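Local structure of rubber oxygenase (Streptomyces sp., 5O1L) at residues A[138-143]-A[305-310]; A[143-148]-A[227-232]; A[151-156]-A[300-305]. The protein catalyses the oxidative cleavage of double bonds in poly(cis-1,4-isoprene), the first step of rubber degradation, using oxygen and a non-covalently bound b-type heme. All blocks are in the same frame, centred on the assembly; numbering follows the deposited sequence.

Contact 1: A[138-143]-A[305-310]; sequences SGLMST and EVLLGI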
loop_
_atom_site.group_PDB
_atom_site.type_symbol
_atom_site.label_atom_id
_atom_site.label_comp_id
_atom_site.label_asym_id
_atom_site.label_seq_id
_atom_site.Cartn_x
_atom_site.Cartn_y
_atom_site.Cartn_z
ATOM N N SER A 138 -0.257 3.660 -7.534
ATOM C CA SER A 138 0.589 3.504 -6.334
ATOM C C SER A 138 1.731 2.538 -6.590
ATOM O O SER A 138 2.852 2.792 -6.184
ATOM C CB SER A 138 -0.224 2.990 -5.139
ATOM O OG SER A 138 -1.354 3.767 -4.891
ATOM N N GLY A 139 1.483 1.480 -7.343
ATOM C CA GLY A 139 2.558 0.513 -7.623
ATOM C C GLY A 139 3.720 1.117 -8.394
ATOM O O GLY A 139 4.865 0.957 -8.020
ATOM N N LEU A 140 3.451 1.883 -9.446
ATOM C CA LEU A 140 4.502 2.597 -10.151
ATOM C C LEU A 140 5.076 3.735 -9.328
ATOM O O LEU A 140 6.294 3.951 -9.324
ATOM C CB LEU A 140 4.022 3.119 -11.513
ATOM C CG LEU A 140 3.960 2.029 -12.571
ATOM C CD1 LEU A 140 3.122 2.358 -13.808
ATOM C CD2 LEU A 140 5.371 1.623 -12.982
ATOM N N MET A 141 4.243 4.478 -8.577
ATOM C CA MET A 141 4.787 5.515 -7.752
ATOM C C MET A 141 5.788 4.971 -6.773
ATOM O O MET A 141 6.730 5.708 -6.434
ATOM C CB MET A 141 3.662 6.235 -6.969
ATOM C CG MET A 141 4.130 7.559 -6.448
ATOM S SD MET A 141 3.100 8.294 -5.204
ATOM C CE MET A 141 1.446 7.992 -5.789
ATOM N N SER A 142 5.593 3.755 -6.272
ATOM C CA SER A 142 6.491 3.160 -5.287
ATOM C C SER A 142 7.936 3.071 -5.807
ATOM O O SER A 142 8.882 3.212 -5.015
ATOM C CB SER A 142 6.010 1.819 -4.874
ATOM O OG SER A 142 6.395 0.820 -5.822
ATOM N N THR A 143 8.080 2.999 -7.115
ATOM C CA THR A 143 9.444 2.940 -7.734
ATOM C C THR A 143 10.123 4.278 -7.746
ATOM O O THR A 143 11.354 4.356 -7.999
ATOM C CB THR A 143 9.402 2.303 -9.150
ATOM O OG1 THR A 143 8.782 3.206 -10.099
ATOM C CG2 THR A 143 8.689 0.998 -9.143
ATOM N N GLU A 305 10.976 -1.386 -14.525
ATOM C CA GLU A 305 11.034 -2.210 -15.736
ATOM C C GLU A 305 10.465 -3.575 -15.465
ATOM O O GLU A 305 9.676 -4.092 -16.266
ATOM C CB GLU A 305 12.476 -2.321 -16.254
ATOM C CG GLU A 305 12.747 -3.550 -17.113
ATOM C CD GLU A 305 14.130 -3.527 -17.785
ATOM O OE1 GLU A 305 15.005 -2.689 -17.376
ATOM O OE2 GLU A 305 14.331 -4.351 -18.743
ATOM N N VAL A 306 10.745 -4.122 -14.281
ATOM C CA VAL A 306 10.148 -5.402 -13.909
ATOM C C VAL A 306 8.622 -5.279 -13.821
ATOM O O VAL A 306 7.916 -6.103 -14.361
ATOM C CB VAL A 306 10.706 -5.976 -12.594
ATOM C CG1 VAL A 306 9.964 -7.241 -12.243
ATOM C CG2 VAL A 306 12.187 -6.329 -12.750
ATOM N N LEU A 307 8.113 -4.254 -13.126
ATOM C CA LEU A 307 6.671 -4.131 -13.008
ATOM C C LEU A 307 6.008 -3.909 -14.380
ATOM O O LEU A 307 4.964 -4.493 -14.655
ATOM C CB LEU A 307 6.323 -2.968 -12.092
ATOM C CG LEU A 307 4.842 -2.717 -11.787
ATOM C CD1 LEU A 307 4.195 -3.981 -11.249
ATOM C CD2 LEU A 307 4.731 -1.584 -10.766
ATOM N N LEU A 308 6.579 -3.055 -15.220
ATOM C CA LEU A 308 5.960 -2.805 -16.529
ATOM C C LEU A 308 5.873 -4.084 -17.356
ATOM O O LEU A 308 4.875 -4.327 -18.023
ATOM C CB LEU A 308 6.691 -1.716 -17.278
ATOM C CG LEU A 308 6.523 -0.323 -16.779
ATOM C CD1 LEU A 308 7.499 0.599 -17.474
ATOM C CD2 LEU A 308 5.079 0.168 -16.922
ATOM N N GLY A 309 6.909 -4.923 -17.208
ATOM C CA GLY A 309 6.928 -6.220 -17.839
ATOM C C GLY A 309 5.892 -7.176 -17.319
ATOM O O GLY A 309 5.229 -7.835 -18.119
ATOM N N ILE A 310 5.716 -7.216 -16.004
ATOM C CA ILE A 310 4.719 -8.061 -15.373
ATOM C C ILE A 310 3.322 -7.695 -15.888
ATOM O O ILE A 310 2.547 -8.546 -16.239
ATOM C CB ILE A 310 4.735 -7.872 -13.840
ATOM C CG1 ILE A 310 5.956 -8.540 -13.233
ATOM C CG2 ILE A 310 3.457 -8.371 -13.163
ATOM C CD1 ILE A 310 6.297 -8.023 -11.848
#
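Two helices of the all-helical catalytic domain, 127-142 and 298-313, pack nearly antiparallel here, with Leu307 set against Gly139 and Leu140. The axes of helix 138-142 and helix 305-310 come within 10.4 Å at an angle of 155°. Leu307 carries the contact: with CG turned away from its own N and beside the carbonyl carbon (chi1 -177°), its CD2 methyl is laid against the opposite backbone, 3.7 Å from Gly139 C. The same methyl lies 3.9 Å from Leu140 N, so it rests on the peptide group joining the two residues. Gly139 has no side chain, and the methyl meets its backbone directly. Leu140 crosses Leu307 at a slant, its CD2 4.0 Å from Leu307 CD2. Leu140 CD2 is also 4.2 Å from Leu308 CD2, which sets it against both leucines. No hydrogen bond crosses; the contact is van der Waals packing. Polar atoms near the end of helix 127-142 are satisfied on their own side. Ser142 OG donates to Gly139 O (2.7 Å). Thr143 OG1 donates to Leu140 O (2.7 Å) in the carbonyl plane; the same oxygen also accepts from Thr143 N. Helix 320-331 closes one flank, touching Leu140 through Ser327 and Leu331 and Leu308 through Ile323. Helix 161-169 meets Leu307 through Ala169, while helix 224-244 packs on Ser138 and Met141.

Contact 2: A[143-148]-A[227-232]; sequences TAIPRE and IMVTWH. With HEM (protoporphyrin IX containing Fe), chain C; IMD (imidazole), chain E; IMD (imidazole), chain D.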
loop_
_atom_site.group_PDB
_atom_site.type_symbol
_atom_site.label_atom_id
_atom_site.label_comp_id
_atom_site.label_asym_id
_atom_site.label_seq_id
_atom_site.Cartn_x
_atom_site.Cartn_y
_atom_site.Cartn_z
ATOM N N THR A 143 8.080 2.999 -7.115
ATOM C CA THR A 143 9.444 2.940 -7.734
ATOM C C THR A 143 10.123 4.278 -7.746
ATOM O O THR A 143 11.354 4.356 -7.999
ATOM C CB THR A 143 9.402 2.303 -9.150
ATOM O OG1 THR A 143 8.782 3.206 -10.099
ATOM C CG2 THR A 143 8.689 0.998 -9.143
ATOM N N ALA A 144 9.403 5.343 -7.384
ATOM C CA ALA A 144 9.964 6.657 -7.126
ATOM C C ALA A 144 10.111 7.006 -5.636
ATOM O O ALA A 144 10.462 8.122 -5.315
ATOM C CB ALA A 144 9.171 7.734 -7.837
ATOM N N ILE A 145 9.799 6.074 -4.749
ATOM C CA ILE A 145 10.019 6.250 -3.290
ATOM C C ILE A 145 11.318 5.558 -2.917
ATOM O O ILE A 145 11.387 4.337 -2.901
ATOM C CB ILE A 145 8.843 5.668 -2.473
ATOM C CG1 ILE A 145 7.543 6.381 -2.838
ATOM C CG2 ILE A 145 9.156 5.880 -0.987
ATOM C CD1 ILE A 145 6.309 5.739 -2.197
ATOM N N PRO A 146 12.401 6.332 -2.686
ATOM C CA PRO A 146 13.721 5.676 -2.661
ATOM C C PRO A 146 13.862 4.627 -1.590
ATOM O O PRO A 146 14.369 3.517 -1.858
ATOM C CB PRO A 146 14.649 6.855 -2.442
ATOM C CG PRO A 146 14.019 7.989 -3.100
ATOM C CD PRO A 146 12.529 7.793 -2.753
ATOM N N ARG A 147 13.349 4.879 -0.376
ATOM C CA ARG A 147 13.515 3.907 0.677
ATOM C C ARG A 147 12.740 2.629 0.487
ATOM O O ARG A 147 13.228 1.567 0.837
ATOM C CB ARG A 147 13.152 4.512 2.013
ATOM C CG ARG A 147 14.204 5.466 2.488
ATOM C CD ARG A 147 13.823 6.071 3.786
ATOM N NE ARG A 147 14.961 6.850 4.340
ATOM C CZ ARG A 147 14.862 7.615 5.412
ATOM N NH1 ARG A 147 13.733 7.735 6.068
ATOM N NH2 ARG A 147 15.925 8.258 5.854
ATOM N N GLU A 148 11.522 2.740 -0.069
ATOM C CA GLU A 148 10.753 1.562 -0.311
ATOM C C GLU A 148 11.439 0.791 -1.444
ATOM O O GLU A 148 11.563 -0.435 -1.343
ATOM C CB GLU A 148 9.308 1.977 -0.647
ATOM C CG GLU A 148 8.356 0.786 -0.775
ATOM C CD GLU A 148 6.951 1.151 -1.164
ATOM O OE1 GLU A 148 6.559 2.289 -0.992
ATOM O OE2 GLU A 148 6.312 0.223 -1.723
ATOM N N ILE A 227 6.655 4.160 6.813
ATOM C CA ILE A 227 5.381 3.462 6.631
ATOM C C ILE A 227 4.318 4.498 6.229
ATOM O O ILE A 227 3.511 4.254 5.303
ATOM C CB ILE A 227 4.973 2.622 7.825
ATOM C CG1 ILE A 227 6.026 1.539 8.112
ATOM C CG2 ILE A 227 3.565 2.030 7.645
ATOM C CD1 ILE A 227 5.761 0.810 9.388
ATOM N N MET A 228 4.304 5.629 6.923
ATOM C CA MET A 228 3.310 6.673 6.609
ATOM C C MET A 228 3.489 7.313 5.239
ATOM O O MET A 228 2.536 7.633 4.575
ATOM C CB MET A 228 3.215 7.692 7.738
ATOM C CG MET A 228 2.518 7.127 8.925
ATOM S SD MET A 228 0.865 6.414 8.624
ATOM C CE MET A 228 0.098 7.720 7.836
ATOM N N VAL A 229 4.737 7.445 4.790
ATOM C CA VAL A 229 4.964 7.867 3.414
ATOM C C VAL A 229 4.282 6.959 2.443
ATOM O O VAL A 229 3.579 7.376 1.495
ATOM C CB VAL A 229 6.495 8.030 3.143
ATOM C CG1 VAL A 229 6.720 8.232 1.659
ATOM C CG2 VAL A 229 7.061 9.153 3.947
ATOM N N THR A 230 4.527 5.663 2.566
ATOM C CA THR A 230 3.930 4.640 1.742
ATOM C C THR A 230 2.373 4.704 1.874
ATOM O O THR A 230 1.613 4.605 0.885
ATOM C CB THR A 230 4.567 3.282 2.016
ATOM O OG1 THR A 230 5.897 3.384 1.478
ATOM C CG2 THR A 230 3.785 2.222 1.314
ATOM N N TRP A 231 1.890 4.885 3.112
ATOM C CA TRP A 231 0.447 5.020 3.309
ATOM C C TRP A 231 -0.153 6.182 2.457
ATOM O O TRP A 231 -1.214 6.042 1.849
ATOM C CB TRP A 231 0.217 5.280 4.806
ATOM C CG TRP A 231 -1.178 5.248 5.298
ATOM C CD1 TRP A 231 -1.804 4.195 5.922
ATOM C CD2 TRP A 231 -2.127 6.309 5.372
ATOM N NE1 TRP A 231 -3.067 4.537 6.348
ATOM C CE2 TRP A 231 -3.305 5.837 5.991
ATOM C CE3 TRP A 231 -2.145 7.622 4.932
ATOM C CZ2 TRP A 231 -4.382 6.654 6.271
ATOM C CZ3 TRP A 231 -3.236 8.421 5.186
ATOM C CH2 TRP A 231 -4.353 7.942 5.800
ATOM N N HIS A 232 0.563 7.313 2.388
ATOM C CA HIS A 232 0.103 8.445 1.590
ATOM C C HIS A 232 0.106 8.138 0.103
ATOM O O HIS A 232 -0.738 8.660 -0.617
ATOM C CB HIS A 232 0.920 9.658 1.900
ATOM C CG HIS A 232 0.512 10.273 3.194
ATOM N ND1 HIS A 232 -0.737 10.740 3.468
ATOM C CD2 HIS A 232 1.232 10.459 4.338
ATOM C CE1 HIS A 232 -0.764 11.199 4.713
ATOM N NE2 HIS A 232 0.429 11.061 5.244
HETATM C CHA HEM C . 6.830 -6.885 3.023
HETATM C CHB HEM C . 2.864 -4.275 3.094
HETATM C CHC HEM C . 5.458 -0.362 4.034
HETATM C CHD HEM C . 9.400 -2.821 2.936
HETATM C C1A HEM C . 5.547 -6.466 3.028
HETATM C C2A HEM C . 4.449 -7.390 2.864
HETATM C C3A HEM C . 3.334 -6.647 2.842
HETATM C C4A HEM C . 3.686 -5.316 3.039
HETATM C CMA HEM C . 1.948 -7.211 2.646
HETATM C CAA HEM C . 4.507 -8.929 2.709
HETATM C CBA HEM C . 4.783 -9.294 1.238
HETATM C CGA HEM C . 4.408 -10.712 1.002
HETATM O O1A HEM C . 5.260 -11.514 1.403
HETATM O O2A HEM C . 3.274 -10.996 0.452
HETATM C C1B HEM C . 3.229 -2.967 3.399
HETATM C C2B HEM C . 2.273 -1.924 3.544
HETATM C C3B HEM C . 2.941 -0.818 3.832
HETATM C C4B HEM C . 4.357 -1.154 3.834
HETATM C CMB HEM C . 0.767 -2.035 3.425
HETATM C CAB HEM C . 2.583 0.535 4.177
HETATM C CBB HEM C . 1.262 1.072 4.292
HETATM C C1C HEM C . 6.790 -0.683 3.821
HETATM C C2C HEM C . 7.832 0.327 3.763
HETATM C C3C HEM C . 8.935 -0.407 3.474
HETATM C C4C HEM C . 8.509 -1.783 3.288
HETATM C CMC HEM C . 7.695 1.786 4.089
HETATM C CAC HEM C . 10.307 0.086 3.280
HETATM C CBC HEM C . 10.856 1.342 3.523
HETATM C C1D HEM C . 9.028 -4.138 2.856
HETATM C C2D HEM C . 9.979 -5.247 2.640
HETATM C C3D HEM C . 9.287 -6.380 2.659
HETATM C C4D HEM C . 7.899 -5.998 2.929
HETATM C CMD HEM C . 11.418 -5.017 2.367
HETATM C CAD HEM C . 9.829 -7.813 2.439
HETATM C CBD HEM C . 9.840 -8.064 0.936
HETATM C CGD HEM C . 10.447 -9.448 0.679
HETATM O O1D HEM C . 9.706 -10.296 0.131
HETATM O O2D HEM C . 11.627 -9.762 0.990
HETATM N NA HEM C . 5.065 -5.203 3.167
HETATM N NB HEM C . 4.446 -2.430 3.556
HETATM N NC HEM C . 7.185 -1.953 3.505
HETATM N ND HEM C . 7.797 -4.650 3.105
HETATM FE FE HEM C . 6.142 -3.564 3.360
HETATM N N1 IMD E . 3.946 0.690 -2.442
HETATM C C2 IMD E . 3.098 -0.052 -3.191
HETATM N N3 IMD E . 2.109 0.742 -3.621
HETATM C C4 IMD E . 2.353 1.984 -3.122
HETATM C C5 IMD E . 3.522 1.959 -2.381
HETATM N N1 IMD D . 6.343 -2.318 -0.587
HETATM C C2 IMD D . 6.147 -2.102 0.723
HETATM N N3 IMD D . 6.116 -3.284 1.289
HETATM C C4 IMD D . 6.339 -4.256 0.361
HETATM C C5 IMD D . 6.469 -3.622 -0.833
#
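Glu148 reaches from helix 146-154 to Thr230 of helix 224-244 beside the heme. Its CB points toward the latter helix, and with CG anti to the backbone N (chi1 -174°) the chain runs out extended. CG passes 3.7 Å from N1 of the chain D imidazole, and CD lies 3.3 Å from N1 of the chain E imidazole; both imidazoles probably come from the crystallisation liquor. The carboxylate then divides its work. OE1 accepts from Thr230 OG1 at 2.8 Å, the hydroxyl approaching from above the carboxylate plane, 50° out of it. OE2 accepts two N-H groups, from N1 of the chain D imidazole at 2.8 Å and from N1 of the chain E imidazole at a short 2.5 Å. In this open, imidazole-bound form, three bonds thus grip the carboxylate and restrict its rotation. The chain D imidazole binds the heme iron through N3 at 2.1 Å, which here makes Glu148 a second-shell partner of the metal; His198 is the probable axial ligand from the protein. Thr230 CG2 rests 3.5 Å from the vinyl carbon HEM CAB. Beyond this polar core, Ile145 CG2 meets Val229 CG1 at 4.3 Å. Arg147 ties the start of helix 146-154 to Asp226 and Glu52 by salt bridges. His232 of helix 224-244 packs on helix 279-289. Ahead of helix 146-154, Thr143 and Ala144 lie against Ile339 of helix 333-339.

Contact 3: A[151-156]-A[300-305]; sequences AVYYSK and GEALTE. With HEM (protoporphyrin IX containing Fe), chain C.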
loop_
_atom_site.group_PDB
_atom_site.type_symbol
_atom_site.label_atom_id
_atom_site.label_comp_id
_atom_site.label_asym_id
_atom_site.label_seq_id
_atom_site.Cartn_x
_atom_site.Cartn_y
_atom_site.Cartn_z
ATOM N N ALA A 151 14.661 -0.911 -0.135
ATOM C CA ALA A 151 14.381 -2.036 0.730
ATOM C C ALA A 151 13.908 -3.252 -0.054
ATOM O O ALA A 151 14.320 -4.369 0.232
ATOM C CB ALA A 151 13.361 -1.647 1.837
ATOM N N VAL A 152 12.985 -3.060 -0.994
ATOM C CA VAL A 152 12.453 -4.166 -1.715
ATOM C C VAL A 152 13.554 -4.755 -2.611
ATOM O O VAL A 152 13.690 -5.975 -2.710
ATOM C CB VAL A 152 11.222 -3.725 -2.524
ATOM C CG1 VAL A 152 10.761 -4.816 -3.466
ATOM C CG2 VAL A 152 10.073 -3.379 -1.551
ATOM N N TYR A 153 14.321 -3.879 -3.236
ATOM C CA TYR A 153 15.360 -4.320 -4.182
ATOM C C TYR A 153 16.396 -5.155 -3.469
ATOM O O TYR A 153 16.847 -6.162 -4.008
ATOM C CB TYR A 153 16.026 -3.130 -4.830
ATOM C CG TYR A 153 17.046 -3.473 -5.924
ATOM C CD1 TYR A 153 16.691 -3.541 -7.244
ATOM C CD2 TYR A 153 18.363 -3.649 -5.578
ATOM C CE1 TYR A 153 17.628 -3.858 -8.218
ATOM C CE2 TYR A 153 19.319 -3.977 -6.537
ATOM C CZ TYR A 153 18.935 -4.077 -7.812
ATOM O OH TYR A 153 19.931 -4.404 -8.718
ATOM N N TYR A 154 16.853 -4.720 -2.307
ATOM C CA TYR A 154 17.937 -5.415 -1.570
ATOM C C TYR A 154 17.495 -6.500 -0.630
ATOM O O TYR A 154 18.343 -7.203 -0.090
ATOM C CB TYR A 154 18.832 -4.410 -0.821
ATOM C CG TYR A 154 19.564 -3.481 -1.749
ATOM C CD1 TYR A 154 20.523 -4.008 -2.657
ATOM C CD2 TYR A 154 19.406 -2.133 -1.679
ATOM C CE1 TYR A 154 21.194 -3.170 -3.511
ATOM C CE2 TYR A 154 20.066 -1.287 -2.522
ATOM C CZ TYR A 154 21.022 -1.826 -3.410
ATOM O OH TYR A 154 21.650 -0.983 -4.266
ATOM N N SER A 155 16.189 -6.731 -0.443
ATOM C CA SER A 155 15.723 -7.811 0.481
ATOM C C SER A 155 15.996 -9.194 -0.110
ATOM O O SER A 155 15.747 -9.390 -1.282
ATOM C CB SER A 155 14.236 -7.637 0.778
ATOM O OG SER A 155 14.205 -6.818 1.875
ATOM N N LYS A 156 16.529 -10.109 0.711
ATOM C CA LYS A 156 17.135 -11.360 0.223
ATOM C C LYS A 156 16.439 -12.662 0.588
ATOM O O LYS A 156 16.534 -13.635 -0.187
ATOM C CB LYS A 156 18.626 -11.427 0.652
ATOM C CG LYS A 156 19.531 -10.446 -0.075
ATOM C CD LYS A 156 19.489 -10.688 -1.595
ATOM C CE LYS A 156 19.718 -9.437 -2.427
ATOM N NZ LYS A 156 18.656 -9.240 -3.463
ATOM N N GLY A 300 15.025 1.740 -8.043
ATOM C CA GLY A 300 13.640 1.967 -8.483
ATOM C C GLY A 300 13.502 1.764 -9.962
ATOM O O GLY A 300 12.539 1.169 -10.395
ATOM N N GLU A 301 14.498 2.231 -10.753
ATOM C CA GLU A 301 14.507 2.024 -12.201
ATOM C C GLU A 301 14.398 0.566 -12.578
ATOM O O GLU A 301 13.646 0.207 -13.514
ATOM C CB GLU A 301 15.813 2.551 -12.790
ATOM C CG GLU A 301 15.914 2.483 -14.304
ATOM C CD GLU A 301 17.268 2.983 -14.766
ATOM O OE1 GLU A 301 17.437 4.227 -14.733
ATOM O OE2 GLU A 301 18.146 2.133 -15.107
ATOM N N ALA A 302 15.169 -0.275 -11.893
ATOM C CA ALA A 302 15.122 -1.697 -12.120
ATOM C C ALA A 302 13.750 -2.200 -11.851
ATOM O O ALA A 302 13.210 -2.948 -12.617
ATOM C CB ALA A 302 16.129 -2.423 -11.232
ATOM N N LEU A 303 13.157 -1.775 -10.742
ATOM C CA LEU A 303 11.826 -2.244 -10.396
ATOM C C LEU A 303 10.719 -1.790 -11.359
ATOM O O LEU A 303 9.815 -2.555 -11.621
ATOM C CB LEU A 303 11.488 -1.796 -8.971
ATOM C CG LEU A 303 12.381 -2.351 -7.868
ATOM C CD1 LEU A 303 12.108 -1.763 -6.475
ATOM C CD2 LEU A 303 12.303 -3.826 -7.797
ATOM N N THR A 304 10.790 -0.559 -11.836
ATOM C CA THR A 304 9.822 -0.071 -12.819
ATOM C C THR A 304 9.797 -1.013 -14.039
ATOM O O THR A 304 8.745 -1.371 -14.554
ATOM C CB THR A 304 10.185 1.333 -13.279
ATOM O OG1 THR A 304 10.366 2.197 -12.147
ATOM C CG2 THR A 304 9.130 1.892 -14.166
ATOM N N GLU A 305 10.976 -1.386 -14.525
ATOM C CA GLU A 305 11.034 -2.210 -15.736
ATOM C C GLU A 305 10.465 -3.575 -15.465
ATOM O O GLU A 305 9.676 -4.092 -16.266
ATOM C CB GLU A 305 12.476 -2.321 -16.254
ATOM C CG GLU A 305 12.747 -3.550 -17.113
ATOM C CD GLU A 305 14.130 -3.527 -17.785
ATOM O OE1 GLU A 305 15.005 -2.689 -17.376
ATOM O OE2 GLU A 305 14.331 -4.351 -18.743
HETATM C CHA HEM C . 6.830 -6.885 3.023
HETATM C CHB HEM C . 2.864 -4.275 3.094
HETATM C CHC HEM C . 5.458 -0.362 4.034
HETATM C CHD HEM C . 9.400 -2.821 2.936
HETATM C C1A HEM C . 5.547 -6.466 3.028
HETATM C C2A HEM C . 4.449 -7.390 2.864
HETATM C C3A HEM C . 3.334 -6.647 2.842
HETATM C C4A HEM C . 3.686 -5.316 3.039
HETATM C CMA HEM C . 1.948 -7.211 2.646
HETATM C CAA HEM C . 4.507 -8.929 2.709
HETATM C CBA HEM C . 4.783 -9.294 1.238
HETATM C CGA HEM C . 4.408 -10.712 1.002
HETATM O O1A HEM C . 5.260 -11.514 1.403
HETATM O O2A HEM C . 3.274 -10.996 0.452
HETATM C C1B HEM C . 3.229 -2.967 3.399
HETATM C C2B HEM C . 2.273 -1.924 3.544
HETATM C C3B HEM C . 2.941 -0.818 3.832
HETATM C C4B HEM C . 4.357 -1.154 3.834
HETATM C CMB HEM C . 0.767 -2.035 3.425
HETATM C CAB HEM C . 2.583 0.535 4.177
HETATM C CBB HEM C . 1.262 1.072 4.292
HETATM C C1C HEM C . 6.790 -0.683 3.821
HETATM C C2C HEM C . 7.832 0.327 3.763
HETATM C C3C HEM C . 8.935 -0.407 3.474
HETATM C C4C HEM C . 8.509 -1.783 3.288
HETATM C CMC HEM C . 7.695 1.786 4.089
HETATM C CAC HEM C . 10.307 0.086 3.280
HETATM C CBC HEM C . 10.856 1.342 3.523
HETATM C C1D HEM C . 9.028 -4.138 2.856
HETATM C C2D HEM C . 9.979 -5.247 2.640
HETATM C C3D HEM C . 9.287 -6.380 2.659
HETATM C C4D HEM C . 7.899 -5.998 2.929
HETATM C CMD HEM C . 11.418 -5.017 2.367
HETATM C CAD HEM C . 9.829 -7.813 2.439
HETATM C CBD HEM C . 9.840 -8.064 0.936
HETATM C CGD HEM C . 10.447 -9.448 0.679
HETATM O O1D HEM C . 9.706 -10.296 0.131
HETATM O O2D HEM C . 11.627 -9.762 0.990
HETATM N NA HEM C . 5.065 -5.203 3.167
HETATM N NB HEM C . 4.446 -2.430 3.556
HETATM N NC HEM C . 7.185 -1.953 3.505
HETATM N ND HEM C . 7.797 -4.650 3.105
HETATM FE FE HEM C . 6.142 -3.564 3.360
#
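Tyr153, on the last turn of helix 146-154, faces Leu303 of helix 298-313 with their CA atoms 7.4 Å apart, and the first chain leaves helical geometry at Ser155, whose psi is 135°. A first torsion of -175° swings the Tyr153 side chain to the far side from its own N, which carries the ring toward the other helix. Ring atom CE1 lies 3.7 Å from Ala302 CB, the closest approach between the two segments, and the methyl comes in obliquely. Leu303 CD2 meets the ring at its edge, near the plane, 4.4 Å from Tyr153 CD1. The other branch of Leu303 turns to Val152, CD1 to CG1 at 4.5 Å, so the leucine touches two successive residues. Met161 and Ile165 of helix 161-169 also pack on Leu303. Another side of helix 146-154 faces the heme. Ala151 CB lies 3.8 Å from HEM CAC, and Ser155 CB is 3.4 Å from the propionate oxygen HEM O2D. Ser155 OG touches the heme methyl CMD at 3.4 Å and turns back to donate to Ala151 O at 3.0 Å, tilted 29° from the carbonyl plane, which ties down the helix end. With an alanine here, Ala151 O would probably be left with the weak backbone bond from Ser155 N, and the contact of OG with CMD would be lost. With no hydrogen bond across it, the contact between the helices is van der Waals packing of a tyrosine ring, a leucine, a valine and an alanine methyl, while the polar bonding at Ser155 stays within the first segment, on the side of the cofactor.

Overall arrangement
The three contacts meet near the turn joining helix 127-142 to helix 146-154. Thr143 belongs to contacts 1 and 2 and touches contact 3: its OG1 lies 2.8 Å from Thr304 OG1, a probable hydrogen bond. Contacts 1 and 3 share helix 298-313 and have centres about 10 Å apart; the centre of contact 2 lies about 13 Å from each. Contacts 2 and 3 touch the heme, contact 2 at a vinyl group (Thr230) and, through Glu148, at the imidazole on the iron; contact 3 at a methyl, a vinyl and a propionate. Contact 1 stands back, Gly139 CA about 11 Å from the nearest heme atom, though Ser142 CB approaches Glu148 OE2 to 3.5 Å. Along the chain, contacts 2 and 3 interlace.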